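Local coordinates for 3-hydroxyisobutyrate dehydrogenase family protein (Geobacter sulfurreducens, PDB 3PDU) that reduces succinic semialdehyde, probably to gamma-hydroxybutyrate, with an NADP cofactor, as a member of the beta-hydroxyacid dehydrogenase family, at residues Ala69-Val74 with Ser95-Glu100; Ile134-Gly139 with Arg169-Val174; Glu187-Gly192 with Gln201-Leu206. All blocks are in the same frame, centred on the assembly; numbering follows the deposited sequence. Where two conformers were deposited one is given.

Contact 1: residues Ala69-Val74 with Ser95-Glu100; sequences AAAREV and STVDDE. With NAP (NADP nicotinamide-adenine-dinucleotide phosphate), chain I.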
loop_
_atom_site.group_PDB
_atom_site.type_symbol
_atom_site.label_atom_id
_atom_site.label_comp_id
_atom_site.label_asym_id
_atom_site.label_seq_id
_atom_site.Cartn_x
_atom_site.Cartn_y
_atom_site.Cartn_z
ATOM N N ALA A 69 10.986 21.095 -12.331
ATOM C CA ALA A 69 11.335 22.422 -11.837
ATOM C C ALA A 69 12.584 22.957 -12.537
ATOM O O ALA A 69 12.627 24.121 -12.954
ATOM C CB ALA A 69 11.525 22.407 -10.322
ATOM N N ALA A 70 13.607 22.112 -12.658
ATOM C CA ALA A 70 14.836 22.518 -13.348
ATOM C C ALA A 70 14.573 22.839 -14.817
ATOM O O ALA A 70 15.065 23.849 -15.344
ATOM C CB ALA A 70 15.912 21.438 -13.230
ATOM N N ALA A 71 13.812 21.971 -15.483
ATOM C CA ALA A 71 13.510 22.154 -16.900
ATOM C C ALA A 71 12.778 23.467 -17.132
ATOM O O ALA A 71 13.046 24.180 -18.090
ATOM C CB ALA A 71 12.671 20.989 -17.430
ATOM N N ARG A 72 11.821 23.767 -16.273
ATOM C CA ARG A 72 11.081 25.009 -16.405
ATOM C C ARG A 72 11.928 26.238 -16.094
ATOM O O ARG A 72 11.814 27.253 -16.764
ATOM C CB ARG A 72 9.843 25.004 -15.513
ATOM C CG ARG A 72 8.722 24.123 -16.042
ATOM C CD ARG A 72 7.588 24.036 -15.025
ATOM N NE ARG A 72 6.472 23.227 -15.512
ATOM C CZ ARG A 72 5.456 23.722 -16.213
ATOM N NH1 ARG A 72 5.433 25.013 -16.516
ATOM N NH2 ARG A 72 4.469 22.932 -16.617
ATOM N N GLU A 73 12.773 26.156 -15.075
ATOM C CA GLU A 73 13.608 27.303 -14.741
ATOM C C GLU A 73 14.596 27.602 -15.876
ATOM O O GLU A 73 14.817 28.756 -16.222
ATOM C CB GLU A 73 14.342 27.085 -13.415
ATOM C CG GLU A 73 15.253 28.241 -13.026
ATOM C CD GLU A 73 15.783 28.127 -11.603
ATOM O OE1 GLU A 73 15.454 27.130 -10.916
ATOM O OE2 GLU A 73 16.526 29.041 -11.172
ATOM N N VAL A 74 15.179 26.562 -16.468
ATOM C CA VAL A 74 16.125 26.771 -17.566
ATOM C C VAL A 74 15.423 27.322 -18.825
ATOM O O VAL A 74 15.988 28.112 -19.573
ATOM C CB VAL A 74 16.945 25.479 -17.854
ATOM C CG1 VAL A 74 17.633 25.546 -19.212
ATOM C CG2 VAL A 74 17.989 25.275 -16.747
ATOM N N SER A 95 15.507 15.659 -20.561
ATOM C CA SER A 95 15.202 15.507 -19.136
ATOM C C SER A 95 13.956 14.643 -18.933
ATOM O O SER A 95 13.021 14.705 -19.736
ATOM C CB SER A 95 14.913 16.886 -18.516
ATOM O OG SER A 95 15.913 17.838 -18.820
ATOM N N THR A 96 13.908 13.871 -17.847
ATOM C CA THR A 96 12.677 13.150 -17.520
ATOM C C THR A 96 11.743 14.073 -16.744
ATOM O O THR A 96 12.028 14.419 -15.603
ATOM C CB THR A 96 12.941 11.855 -16.722
ATOM O OG1 THR A 96 13.712 10.955 -17.529
ATOM C CG2 THR A 96 11.608 11.157 -16.333
ATOM N N VAL A 97 10.647 14.474 -17.384
ATOM C CA VAL A 97 9.676 15.393 -16.804
ATOM C C VAL A 97 8.271 14.882 -17.133
ATOM O O VAL A 97 8.111 13.903 -17.873
ATOM C CB VAL A 97 9.840 16.845 -17.368
ATOM C CG1 VAL A 97 11.223 17.446 -17.003
ATOM C CG2 VAL A 97 9.622 16.870 -18.884
ATOM N N ASP A 98 7.251 15.536 -16.597
ATOM C CA ASP A 98 5.872 15.188 -16.945
ATOM C C ASP A 98 5.489 15.769 -18.306
ATOM O O ASP A 98 6.138 16.698 -18.799
ATOM C CB ASP A 98 4.919 15.737 -15.891
ATOM C CG ASP A 98 4.999 17.239 -15.773
ATOM O OD1 ASP A 98 5.999 17.754 -15.214
ATOM O OD2 ASP A 98 4.062 17.912 -16.241
ATOM N N ASP A 99 4.413 15.238 -18.889
ATOM C CA ASP A 99 3.936 15.666 -20.195
ATOM C C ASP A 99 3.391 17.093 -20.195
ATOM O O ASP A 99 3.415 17.758 -21.221
ATOM C CB ASP A 99 2.896 14.687 -20.777
ATOM C CG ASP A 99 1.741 14.396 -19.823
ATOM O OD1 ASP A 99 1.930 14.442 -18.592
ATOM O OD2 ASP A 99 0.637 14.078 -20.309
ATOM N N GLU A 100 2.906 17.577 -19.055
ATOM C CA GLU A 100 2.428 18.962 -19.016
ATOM C C GLU A 100 3.592 19.952 -19.118
ATOM O O GLU A 100 3.488 20.988 -19.779
ATOM C CB GLU A 100 1.549 19.214 -17.782
ATOM C CG GLU A 100 0.303 18.320 -17.778
ATOM C CD GLU A 100 -0.812 18.809 -16.859
ATOM O OE1 GLU A 100 -0.531 19.146 -15.690
ATOM O OE2 GLU A 100 -1.979 18.829 -17.307
HETATM P PA NAP I . 21.991 14.775 -11.873
HETATM O O1A NAP I . 21.375 14.990 -10.552
HETATM O O2A NAP I . 23.351 14.213 -11.812
HETATM O O5B NAP I . 21.983 16.111 -12.745
HETATM C C5B NAP I . 20.927 17.036 -12.767
HETATM C C4B NAP I . 21.349 18.197 -13.667
HETATM O O4B NAP I . 20.337 19.195 -13.631
HETATM C C3B NAP I . 22.642 18.881 -13.202
HETATM O O3B NAP I . 23.301 19.382 -14.351
HETATM C C2B NAP I . 22.128 20.056 -12.386
HETATM O O2B NAP I . 22.957 21.190 -12.335
HETATM C C1B NAP I . 20.898 20.406 -13.196
HETATM N N9A NAP I . 19.912 21.178 -12.432
HETATM C C8A NAP I . 19.149 20.774 -11.370
HETATM N N7A NAP I . 18.372 21.827 -11.002
HETATM C C5A NAP I . 18.621 22.869 -11.821
HETATM C C6A NAP I . 18.104 24.155 -11.893
HETATM N N6A NAP I . 17.158 24.555 -11.035
HETATM N N1A NAP I . 18.585 25.005 -12.861
HETATM C C2A NAP I . 19.554 24.589 -13.753
HETATM N N3A NAP I . 20.060 23.309 -13.676
HETATM C C4A NAP I . 19.596 22.470 -12.722
HETATM O O3 NAP I . 20.958 13.840 -12.663
HETATM P PN NAP I . 21.101 12.845 -13.907
HETATM O O1N NAP I . 21.173 11.472 -13.376
HETATM O O2N NAP I . 22.101 13.404 -14.852
HETATM O O5D NAP I . 19.618 13.056 -14.491
HETATM C C5D NAP I . 19.287 14.051 -15.435
HETATM C C4D NAP I . 17.927 13.665 -16.002
HETATM O O4D NAP I . 18.028 12.419 -16.664
HETATM C C3D NAP I . 16.908 13.453 -14.887
HETATM O O3D NAP I . 15.636 13.837 -15.384
HETATM C C2D NAP I . 16.904 11.955 -14.663
HETATM O O2D NAP I . 15.676 11.482 -14.126
HETATM C C1D NAP I . 17.114 11.503 -16.103
HETATM N N1N NAP I . 17.672 10.163 -16.288
HETATM C C2N NAP I . 18.667 9.693 -15.476
HETATM C C3N NAP I . 19.200 8.419 -15.695
HETATM C C7N NAP I . 20.322 7.881 -14.836
HETATM O O7N NAP I . 20.546 6.505 -14.843
HETATM N N7N NAP I . 21.068 8.677 -14.066
HETATM C C4N NAP I . 18.713 7.648 -16.748
HETATM C C5N NAP I . 17.713 8.144 -17.585
HETATM C C6N NAP I . 17.208 9.418 -17.349
HETATM P P2B NAP I . 24.007 21.370 -11.126
HETATM O O1X NAP I . 24.202 22.853 -11.008
HETATM O O2X NAP I . 23.428 20.758 -9.867
HETATM O O3X NAP I . 25.288 20.668 -11.464
HETATM O O HOH W 1 3.687 20.883 -15.307
#
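A water molecule bridges R72 and D98: it accepts from R72 NH2 at 2.6 Å and donates to D98 OD2 at 3.1 Å. R72 reaches it with a chain extended from CG to NE, so the guanidinium lies well beyond its helix and NH2 comes within 3.8 Å of the carbonyl E100 O, approached obliquely. Its NE is held by T101 OG1, a hydroxyl also bonded to D98 OD1, so T101 helps set both ends of the water bridge. R72 NH2 and D98 OD2 are 5.1 Å apart, too far for a direct salt bridge, though their opposite charges probably still attract. D98 itself occupies the N-cap of helix 99-111.

Closer to the sheet the contact is apolar. A71 CB meets V97 CG1 at 3.9 Å, the methyl branch set anti to the carbonyl carbon (chi1 -63°).

NADP spans both segments, its adenine on 69-74 and its nicotinamide-side ribose on 95-100. The adenine amine N6A donates to E73 OE1 at 3.1 Å, nearly straight at 161°, while A70 CB and V74 CG2 pack against the base. The backbone N of T96 gives its hydrogen to O3D of the nicotinamide ribose at 3.0 Å. In this Rossmann-type domain the segments follow the adjacent parallel strands 60-63 and 90-93, placing helix 68-76 beside the start of helix 99-111, with helix 234-251 packing against T96, D98, D99 and E100.

Contact 2: residues Ile134-Gly139 with Arg169-Val174; sequences IILAAG and RMKLVV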
loop_
_atom_site.group_PDB
_atom_site.type_symbol
_atom_site.label_atom_id
_atom_site.label_comp_id
_atom_site.label_asym_id
_atom_site.label_seq_id
_atom_site.Cartn_x
_atom_site.Cartn_y
_atom_site.Cartn_z
ATOM N N ILE A 134 18.400 4.344 -25.038
ATOM C CA ILE A 134 17.219 4.205 -25.882
ATOM C C ILE A 134 16.532 5.560 -25.847
ATOM O O ILE A 134 16.186 6.055 -24.780
ATOM C CB ILE A 134 16.262 3.116 -25.346
ATOM C CG1 ILE A 134 16.979 1.758 -25.285
ATOM C CG2 ILE A 134 14.993 3.038 -26.212
ATOM C CD1 ILE A 134 16.265 0.726 -24.435
ATOM N N ILE A 135 16.358 6.177 -27.005
ATOM C CA ILE A 135 15.855 7.542 -27.039
ATOM C C ILE A 135 14.377 7.553 -27.420
ATOM O O ILE A 135 13.996 7.013 -28.464
ATOM C CB ILE A 135 16.707 8.405 -27.997
ATOM C CG1 ILE A 135 18.139 8.493 -27.460
ATOM C CG2 ILE A 135 16.109 9.791 -28.163
ATOM C CD1 ILE A 135 19.132 9.087 -28.444
ATOM N N LEU A 136 13.558 8.153 -26.553
ATOM C CA LEU A 136 12.093 8.163 -26.696
ATOM C C LEU A 136 11.577 9.537 -27.124
ATOM O O LEU A 136 11.032 10.294 -26.321
ATOM C CB LEU A 136 11.447 7.779 -25.368
ATOM C CG LEU A 136 11.970 6.463 -24.776
ATOM C CD1 LEU A 136 11.482 6.279 -23.349
ATOM C CD2 LEU A 136 11.585 5.262 -25.650
ATOM N N ALA A 137 11.724 9.850 -28.397
ATOM C CA ALA A 137 11.458 11.208 -28.867
ATOM C C ALA A 137 9.991 11.434 -29.256
ATOM O O ALA A 137 9.270 10.487 -29.594
ATOM C CB ALA A 137 12.370 11.526 -30.033
ATOM N N ALA A 138 9.565 12.693 -29.174
ATOM C CA ALA A 138 8.239 13.137 -29.619
ATOM C C ALA A 138 8.274 14.642 -29.857
ATOM O O ALA A 138 8.912 15.385 -29.106
ATOM C CB ALA A 138 7.156 12.781 -28.574
ATOM N N GLY A 139 7.595 15.090 -30.907
ATOM C CA GLY A 139 7.585 16.494 -31.266
ATOM C C GLY A 139 8.009 16.701 -32.713
ATOM O O GLY A 139 7.685 15.900 -33.587
ATOM N N ARG A 169 5.313 10.416 -21.504
ATOM C CA ARG A 169 4.426 9.363 -21.018
ATOM C C ARG A 169 5.072 7.981 -21.103
ATOM O O ARG A 169 5.041 7.222 -20.128
ATOM C CB ARG A 169 3.076 9.398 -21.738
ATOM C CG ARG A 169 2.199 10.588 -21.320
ATOM C CD ARG A 169 0.960 10.734 -22.216
ATOM N NE ARG A 169 0.037 11.719 -21.651
ATOM C CZ ARG A 169 -1.236 11.840 -22.008
ATOM N NH1 ARG A 169 -1.736 11.057 -22.955
ATOM N NH2 ARG A 169 -2.003 12.755 -21.426
ATOM N N MET A 170 5.673 7.654 -22.249
ATOM C CA MET A 170 6.400 6.396 -22.376
ATOM C C MET A 170 7.501 6.262 -21.316
ATOM O O MET A 170 7.647 5.210 -20.684
ATOM C CB MET A 170 7.017 6.255 -23.775
ATOM C CG MET A 170 7.767 4.943 -23.980
ATOM S SD MET A 170 6.694 3.462 -24.009
ATOM C CE MET A 170 6.057 3.575 -25.684
ATOM N N LYS A 171 8.296 7.313 -21.139
ATOM C CA LYS A 171 9.387 7.293 -20.163
ATOM C C LYS A 171 8.857 7.047 -18.752
ATOM O O LYS A 171 9.403 6.237 -17.997
ATOM C CB LYS A 171 10.175 8.606 -20.214
ATOM C CG LYS A 171 11.222 8.773 -19.106
ATOM C CD LYS A 171 12.302 7.678 -19.173
ATOM C CE LYS A 171 13.293 7.794 -18.014
ATOM N NZ LYS A 171 14.211 6.614 -17.950
ATOM N N LEU A 172 7.796 7.753 -18.386
ATOM C CA LEU A 172 7.240 7.583 -17.039
ATOM C C LEU A 172 6.662 6.169 -16.807
ATOM O O LEU A 172 6.768 5.600 -15.706
ATOM C CB LEU A 172 6.206 8.677 -16.751
ATOM C CG LEU A 172 6.809 10.082 -16.587
ATOM C CD1 LEU A 172 5.715 11.108 -16.329
ATOM C CD2 LEU A 172 7.863 10.127 -15.470
ATOM N N VAL A 173 6.051 5.604 -17.843
ATOM C CA VAL A 173 5.494 4.253 -17.757
ATOM C C VAL A 173 6.620 3.240 -17.588
ATOM O O VAL A 173 6.566 2.374 -16.723
ATOM C CB VAL A 173 4.652 3.901 -19.009
ATOM C CG1 VAL A 173 4.373 2.400 -19.057
ATOM C CG2 VAL A 173 3.341 4.685 -19.005
ATOM N N VAL A 174 7.648 3.354 -18.422
ATOM C CA VAL A 174 8.814 2.480 -18.309
ATOM C C VAL A 174 9.458 2.566 -16.926
ATOM O O VAL A 174 9.750 1.536 -16.310
ATOM C CB VAL A 174 9.857 2.802 -19.395
ATOM C CG1 VAL A 174 11.168 2.042 -19.136
ATOM C CG2 VAL A 174 9.288 2.469 -20.780
#
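Segment 134-139 of strand 133-139 and helical segment 169-174 come nearest at L136 and K171, whose CA atoms lie 7.1 Å apart, and no hydrogen bond passes between the two backbones. The strand belongs to the mixed sheet of the Rossmann-type cofactor domain, between antiparallel strand 115-122 and parallel strand 157-160. The helix is the early part of the long helix 166-194, which leads from that domain into the all-helical remainder of the subunit, as in other beta-hydroxyacid dehydrogenases. The contact thus joins the sheet to the helix that runs between the two domains.

One leucine carries it. L136 leaves the strand toward the helix with CG anti to its carbonyl carbon (chi1 -53°), and its CD1 settles on the helix surface between two successive residues, 3.9 Å from K171 CA and 4.0 Å from M170 CG. CD2, the second branch, approaches the same M170 CG at 4.2 Å, and both methyls thus rest on one methylene. The leucine and methionine side chains cross at about a right angle. M170 starts toward the strand, but bends at chi2 and chi3 lead its sulfur end away, which leaves CG as the part that meets the leucine. All three residues are buried; L161 packs on both L136 and M170, and V205 of the second subunit also touches L136.

K171 presents only its base to the strand. In one of its two conformers the chain turns at chi2 (61°) toward the NADP pocket, NZ bonding to V121 O and N175 OD1; nearer the backbone, K171 CB lies 4.1 Å from L136 CD1.

Contact 3: residues Glu187-Gly192 with Gln201-Leu206; sequences EGMALG and QLLEVL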
loop_
_atom_site.group_PDB
_atom_site.type_symbol
_atom_site.label_atom_id
_atom_site.label_comp_id
_atom_site.label_asym_id
_atom_site.label_seq_id
_atom_site.Cartn_x
_atom_site.Cartn_y
_atom_site.Cartn_z
ATOM N N GLU A 187 12.664 -6.182 -1.527
ATOM C CA GLU A 187 11.857 -6.884 -0.541
ATOM C C GLU A 187 12.193 -8.374 -0.568
ATOM O O GLU A 187 12.238 -9.024 0.465
ATOM C CB GLU A 187 10.345 -6.647 -0.769
ATOM C CG GLU A 187 9.882 -5.306 -0.230
ATOM C CD GLU A 187 8.382 -5.064 -0.329
ATOM O OE1 GLU A 187 7.952 -3.921 0.012
ATOM O OE2 GLU A 187 7.639 -5.999 -0.729
ATOM N N GLY A 188 12.432 -8.909 -1.759
ATOM C CA GLY A 188 12.764 -10.316 -1.887
ATOM C C GLY A 188 14.076 -10.628 -1.197
ATOM O O GLY A 188 14.199 -11.601 -0.443
ATOM N N MET A 189 15.066 -9.785 -1.430
ATOM C CA MET A 189 16.377 -10.013 -0.837
ATOM C C MET A 189 16.329 -9.817 0.678
ATOM O O MET A 189 16.974 -10.555 1.435
ATOM C CB MET A 189 17.425 -9.103 -1.493
ATOM C CG MET A 189 18.823 -9.246 -0.897
ATOM S SD MET A 189 19.624 -10.809 -1.366
ATOM C CE MET A 189 19.949 -10.511 -3.106
ATOM N N ALA A 190 15.547 -8.841 1.129
ATOM C CA ALA A 190 15.405 -8.597 2.564
ATOM C C ALA A 190 14.754 -9.794 3.264
ATOM O O ALA A 190 15.239 -10.259 4.294
ATOM C CB ALA A 190 14.606 -7.305 2.821
ATOM N N LEU A 191 13.662 -10.298 2.694
ATOM C CA LEU A 191 12.979 -11.456 3.248
ATOM C C LEU A 191 13.918 -12.660 3.208
ATOM O O LEU A 191 14.011 -13.411 4.171
ATOM C CB LEU A 191 11.693 -11.753 2.465
ATOM C CG LEU A 191 10.874 -12.984 2.880
ATOM C CD1 LEU A 191 10.416 -12.882 4.331
ATOM C CD2 LEU A 191 9.658 -13.148 1.948
ATOM N N GLY A 192 14.608 -12.828 2.086
ATOM C CA GLY A 192 15.569 -13.906 1.908
ATOM C C GLY A 192 16.630 -13.963 2.993
ATOM O O GLY A 192 16.865 -15.023 3.585
ATOM N N GLN A 201 22.813 -17.155 -4.019
ATOM C CA GLN A 201 22.008 -18.242 -4.571
ATOM C C GLN A 201 20.659 -17.737 -5.049
ATOM O O GLN A 201 20.186 -18.142 -6.104
ATOM C CB GLN A 201 21.792 -19.357 -3.551
ATOM C CG GLN A 201 22.553 -20.615 -3.826
ATOM C CD GLN A 201 22.279 -21.688 -2.790
ATOM O OE1 GLN A 201 21.675 -21.420 -1.749
ATOM N NE2 GLN A 201 22.722 -22.906 -3.067
ATOM N N LEU A 202 20.025 -16.865 -4.270
ATOM C CA LEU A 202 18.767 -16.268 -4.704
ATOM C C LEU A 202 18.940 -15.618 -6.083
ATOM O O LEU A 202 18.123 -15.829 -6.987
ATOM C CB LEU A 202 18.264 -15.234 -3.680
ATOM C CG LEU A 202 17.105 -14.339 -4.122
ATOM C CD1 LEU A 202 15.894 -15.140 -4.582
ATOM C CD2 LEU A 202 16.719 -13.389 -2.989
ATOM N N LEU A 203 20.001 -14.829 -6.249
ATOM C CA LEU A 203 20.258 -14.168 -7.537
ATOM C C LEU A 203 20.486 -15.186 -8.656
ATOM O O LEU A 203 20.077 -14.987 -9.808
ATOM C CB LEU A 203 21.452 -13.209 -7.430
ATOM C CG LEU A 203 21.164 -11.961 -6.582
ATOM C CD1 LEU A 203 22.399 -11.096 -6.404
ATOM C CD2 LEU A 203 20.013 -11.145 -7.172
ATOM N N GLU A 204 21.153 -16.279 -8.316
ATOM C CA GLU A 204 21.441 -17.318 -9.294
ATOM C C GLU A 204 20.143 -18.005 -9.727
ATOM O O GLU A 204 19.958 -18.322 -10.902
ATOM C CB GLU A 204 22.424 -18.326 -8.694
ATOM C CG GLU A 204 22.490 -19.656 -9.408
ATOM C CD GLU A 204 23.382 -20.650 -8.672
ATOM O OE1 GLU A 204 24.143 -20.219 -7.778
ATOM O OE2 GLU A 204 23.321 -21.857 -8.985
ATOM N N VAL A 205 19.240 -18.227 -8.779
ATOM C CA VAL A 205 17.940 -18.809 -9.112
ATOM C C VAL A 205 17.123 -17.864 -10.000
ATOM O O VAL A 205 16.521 -18.293 -10.992
ATOM C CB VAL A 205 17.152 -19.207 -7.850
ATOM C CG1 VAL A 205 15.711 -19.576 -8.198
ATOM C CG2 VAL A 205 17.859 -20.370 -7.151
ATOM N N LEU A 206 17.117 -16.576 -9.667
ATOM C CA LEU A 206 16.427 -15.593 -10.503
ATOM C C LEU A 206 17.017 -15.529 -11.911
ATOM O O LEU A 206 16.284 -15.408 -12.896
ATOM C CB LEU A 206 16.477 -14.205 -9.862
ATOM C CG LEU A 206 15.660 -14.048 -8.581
ATOM C CD1 LEU A 206 15.978 -12.717 -7.894
ATOM C CD2 LEU A 206 14.183 -14.168 -8.908
#
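M189 leads from helix 166-194 across to L202 and L203 of helix 199-208. CB leaves the helix with CG anti to the backbone N (chi1 178°), and bends at chi2 (73°) and chi3 then curl the chain round toward the partner helix. SD passes L202 CD2 at 4.2 Å. The terminal CE goes further and ends against the branch point of L203, 4.0 Å from CG and 4.1 Å from CD1, with CD2 equally near. The methionine methyl thus sits on the fork of the leucine, and the two side chains cross at about a right angle. L203 turns its branch to this tip with CG anti to the carbonyl carbon.

These are consecutive helices of the all-helical C-terminal domain, joined by a short connection, and their segment axes run at 136° to one another with a closest approach of 11.3 Å. M189, L202 and L203 span this distance. L202 does so from helix 199-208, pointing its CD2 methyl at the backbone, 4.0 Å from both M189 CA and G188 O. G192, one turn on from G188, has no CB where L202 CD2 lies, and this lets the methyl come close to the helix backbone.

L223 and L224 of helix 214-225 and F282 of helix 282-285 also pack on M189. The second subunit lies close by: E204 OE2 forms a salt bridge with its K157 NZ, while E187 OE1 and OE2 accept from its backbone nitrogens G257 N and A258 N.

How the contacts relate
Contacts 1 and 2 adjoin, their centres 14 Å apart, and meet through the salt bridge between D99 and R169 and through packing of T96 on K171 and L172. Contact 3 lies far off in the helical domain, its centre 36 Å from that of contact 1 and 31 Å from that of contact 2, although it shares helix 166-194 with the latter. Contact 1 is partly buried and mixes water-mediated and cofactor bonds with little apolar packing. Contacts 2 and 3 are buried, each built mainly on leucine and methionine, with the base of K171 added in contact 2, one joining sheet to helix and the other helix to helix, and both border the second subunit.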